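Local structure of 14L protein (4EKX) at residues 8-13 / 22-27. The protein probably binds and neutralises interleukin-18 as a secreted viral decoy with an immunoglobulin-like fold. The protein carries 2 engineered substitutions. Residues are numbered along the deposited sequence; the frame is centred on the assembly and turned at random.
Sequences NIHVPV and ECRGDS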
ATOM      1  N   ASN D   8       5.763  -3.937 -12.168  1.00 34.94           N
ATOM      2  CA  ASN D   8       6.300  -2.654 -11.751  1.00 39.21           C
ATOM      3  C   ASN D   8       6.891  -2.796 -10.356  1.00 36.79           C
ATOM      4  O   ASN D   8       6.307  -3.469  -9.518  1.00 36.30           O
ATOM      5  CB  ASN D   8       5.177  -1.588 -11.778  1.00 43.97           C
ATOM      6  CG  ASN D   8       4.297  -1.665 -13.054  1.00 67.58           C
ATOM      7  OD1 ASN D   8       4.522  -0.932 -14.021  1.00 56.90           O
ATOM      8  ND2 ASN D   8       3.288  -2.544 -13.043  1.00 61.87           N
ATOM      9  N   ILE D   9       8.049  -2.180 -10.115  1.00 34.30           N
ATOM     10  CA  ILE D   9       8.685  -2.196  -8.788  1.00 32.90           C
ATOM     11  C   ILE D   9       8.729  -0.797  -8.170  1.00 36.49           C
ATOM     12  O   ILE D   9       9.196   0.160  -8.793  1.00 38.12           O
ATOM     13  CB  ILE D   9      10.145  -2.711  -8.864  1.00 34.30           C
ATOM     14  CG1 ILE D   9      10.214  -4.132  -9.413  1.00 34.29           C
ATOM     15  CG2 ILE D   9      10.840  -2.627  -7.482  1.00 33.53           C
ATOM     16  CD1 ILE D   9      11.650  -4.603  -9.638  1.00 32.87           C
ATOM     17  N   HIS D  10       8.235  -0.666  -6.943  1.00 30.49           N
ATOM     18  CA  HIS D  10       8.454   0.563  -6.197  1.00 28.57           C
ATOM     19  C   HIS D  10       9.568   0.335  -5.192  1.00 31.06           C
ATOM     20  O   HIS D  10       9.582  -0.681  -4.495  1.00 30.05           O
ATOM     21  CB  HIS D  10       7.203   1.003  -5.460  1.00 23.42           C
ATOM     22  CG  HIS D  10       6.222   1.723  -6.329  1.00 28.77           C
ATOM     23  ND1 HIS D  10       5.534   1.098  -7.352  1.00 29.09           N
ATOM     24  CD2 HIS D  10       5.834   3.017  -6.346  1.00 27.95           C
ATOM     25  CE1 HIS D  10       4.747   1.979  -7.946  1.00 29.71           C
ATOM     26  NE2 HIS D  10       4.914   3.151  -7.357  1.00 29.24           N
ATOM     27  N   VAL D  11      10.505   1.276  -5.132  1.00 30.57           N
ATOM     28  CA  VAL D  11      11.612   1.177  -4.187  1.00 34.53           C
ATOM     29  C   VAL D  11      11.671   2.419  -3.305  1.00 31.74           C
ATOM     30  O   VAL D  11      11.219   3.497  -3.704  1.00 33.31           O
ATOM     31  CB  VAL D  11      12.980   1.011  -4.904  1.00 33.45           C
ATOM     32  CG1 VAL D  11      13.039  -0.319  -5.650  1.00 36.04           C
ATOM     33  CG2 VAL D  11      13.230   2.177  -5.852  1.00 35.18           C
ATOM     34  N   PRO D  12      12.226   2.275  -2.093  1.00 33.20           N
ATOM     35  CA  PRO D  12      12.373   3.484  -1.273  1.00 35.25           C
ATOM     36  C   PRO D  12      13.549   4.326  -1.769  1.00 37.04           C
ATOM     37  O   PRO D  12      14.560   3.762  -2.213  1.00 36.78           O
ATOM     38  CB  PRO D  12      12.654   2.927   0.124  1.00 33.32           C
ATOM     39  CG  PRO D  12      13.368   1.622  -0.132  1.00 30.34           C
ATOM     40  CD  PRO D  12      12.785   1.073  -1.440  1.00 31.62           C
ATOM     41  N   VAL D  13      13.407   5.647  -1.706  1.00 33.45           N
ATOM     42  CA  VAL D  13      14.444   6.566  -2.170  1.00 38.92           C
ATOM     43  C   VAL D  13      15.688   6.535  -1.288  1.00 42.23           C
ATOM     44  O   VAL D  13      16.761   6.970  -1.700  1.00 39.28           O
ATOM     45  CB  VAL D  13      13.932   8.011  -2.257  1.00 34.57           C
ATOM     46  CG1 VAL D  13      12.788   8.101  -3.264  1.00 35.32           C
ATOM     47  CG2 VAL D  13      13.484   8.503  -0.893  1.00 38.64           C
ATOM     48  N   GLU D  22       8.303  -3.179  -3.394  1.00 30.16           N
ATOM     49  CA  GLU D  22       6.959  -3.631  -3.715  1.00 26.56           C
ATOM     50  C   GLU D  22       6.882  -3.951  -5.188  1.00 32.34           C
ATOM     51  O   GLU D  22       7.074  -3.080  -6.039  1.00 32.61           O
ATOM     52  CB  GLU D  22       5.939  -2.540  -3.384  1.00 29.48           C
ATOM     53  CG  GLU D  22       6.089  -1.984  -1.968  1.00 30.92           C
ATOM     54  CD  GLU D  22       5.394  -0.637  -1.800  1.00 31.70           C
ATOM     55  OE1 GLU D  22       5.112   0.016  -2.823  1.00 34.36           O
ATOM     56  OE2 GLU D  22       5.159  -0.229  -0.640  1.00 37.67           O
ATOM     57  N   CYS D  23       6.599  -5.209  -5.486  1.00 29.11           N
ATOM     58  CA  CYS D  23       6.377  -5.574  -6.867  1.00 29.47           C
ATOM     59  C   CYS D  23       4.898  -5.827  -7.120  1.00 30.72           C
ATOM     60  O   CYS D  23       4.262  -6.610  -6.418  1.00 34.80           O
ATOM     61  CB  CYS D  23       7.200  -6.791  -7.247  1.00 25.78           C
ATOM     62  SG  CYS D  23       6.846  -7.261  -9.001  1.00 35.85           S
ATOM     63  N   ARG D  24       4.357  -5.140  -8.120  1.00 31.22           N
ATOM     64  CA  ARG D  24       2.966  -5.313  -8.508  1.00 32.70           C
ATOM     65  C   ARG D  24       2.899  -5.677  -9.973  1.00 34.56           C
ATOM     66  O   ARG D  24       3.572  -5.071 -10.807  1.00 35.76           O
ATOM     67  CB  ARG D  24       2.166  -4.025  -8.274  1.00 33.95           C
ATOM     68  CG  ARG D  24       2.090  -3.597  -6.814  1.00 32.00           C
ATOM     69  CD  ARG D  24       1.357  -2.277  -6.687  1.00 32.87           C
ATOM     70  NE  ARG D  24       1.214  -1.842  -5.299  1.00 33.93           N
ATOM     71  CZ  ARG D  24       2.085  -1.063  -4.666  1.00 35.62           C
ATOM     72  NH1 ARG D  24       3.170  -0.612  -5.294  1.00 34.00           N
ATOM     73  NH2 ARG D  24       1.857  -0.711  -3.408  1.00 39.38           N
ATOM     74  N   GLY D  25       2.072  -6.665 -10.288  1.00 32.68           N
ATOM     75  CA  GLY D  25       1.804  -6.987 -11.670  1.00 32.69           C
ATOM     76  C   GLY D  25       0.442  -6.463 -12.090  1.00 39.81           C
ATOM     77  O   GLY D  25      -0.414  -6.155 -11.260  1.00 38.85           O
ATOM     78  N   ASP D  26       0.250  -6.355 -13.398  1.00 38.02           N
ATOM     79  CA  ASP D  26      -1.039  -6.018 -13.957  1.00 43.22           C
ATOM     80  C   ASP D  26      -1.262  -7.019 -15.090  1.00 48.19           C
ATOM     81  O   ASP D  26      -0.469  -7.083 -16.023  1.00 48.91           O
ATOM     82  CB  ASP D  26      -1.015  -4.579 -14.472  1.00 46.18           C
ATOM     83  CG  ASP D  26      -2.397  -4.036 -14.742  1.00 64.43           C
ATOM     84  OD1 ASP D  26      -3.263  -4.812 -15.193  1.00 63.35           O
ATOM     85  OD2 ASP D  26      -2.614  -2.831 -14.499  1.00 74.57           O
ATOM     86  N   SER D  27      -2.297  -7.842 -14.971  1.00 48.07           N
ATOM     87  CA  SER D  27      -2.600  -8.831 -16.008  1.00 44.93           C
ATOM     88  C   SER D  27      -4.093  -9.040 -16.156  1.00 51.40           C
ATOM     89  O   SER D  27      -4.816  -9.136 -15.168  1.00 51.92           O
ATOM     90  CB  SER D  27      -1.925 -10.176 -15.708  1.00 40.43           C
ATOM     91  OG  SER D  27      -2.366 -11.161 -16.647  1.00 48.04           O
TER
HETATM   92  O   HOH W   1       4.658  -1.328  -7.749  1.00 30.74           O
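Glu22 pairs with His10 through two backbone bonds, His10 N to Glu22 O (2.8 Å) and Glu22 N to His10 O (3.0 Å). Glu22 CG lies anti to the carbonyl carbon (chi1 -51°), and the extended chain brings OE1 to within 3.5 Å of His10 CB; OE2 forms a salt bridge with Arg24 of the second subunit. Cys23 faces Ile9 as a non-hydrogen-bonded pair, and both side chains turn into the core, where each touches Trp37 and Cys23 is disulfide-bonded to Cys91. Asn8 O receives Cys23 CA-H (3.4 Å) as well as the N-H of Arg24 (2.9 Å). Arg24 O in turn takes Asn8 N (2.8 Å) and, weakly, Asn8 ND2. The extended Arg24 side chain leans toward Glu22 of its own strand: NH1 forms a salt bridge with Glu22 OE1 (3.2 Å), arriving from above the carboxylate plane, while NH2 pairs with Glu22 OE2 of the second subunit. The guanidinium stands perpendicular to the His10 imidazole (90°), and one water bridges NH1 and His10 ND1, while His10 NE2 bonds to Val20 O of the second subunit. This is the antiparallel hairpin of strands 6-12 and 18-26 at the margin of an immunoglobulin-like beta-sandwich, its outer strand continuing the sheet across the subunit interface.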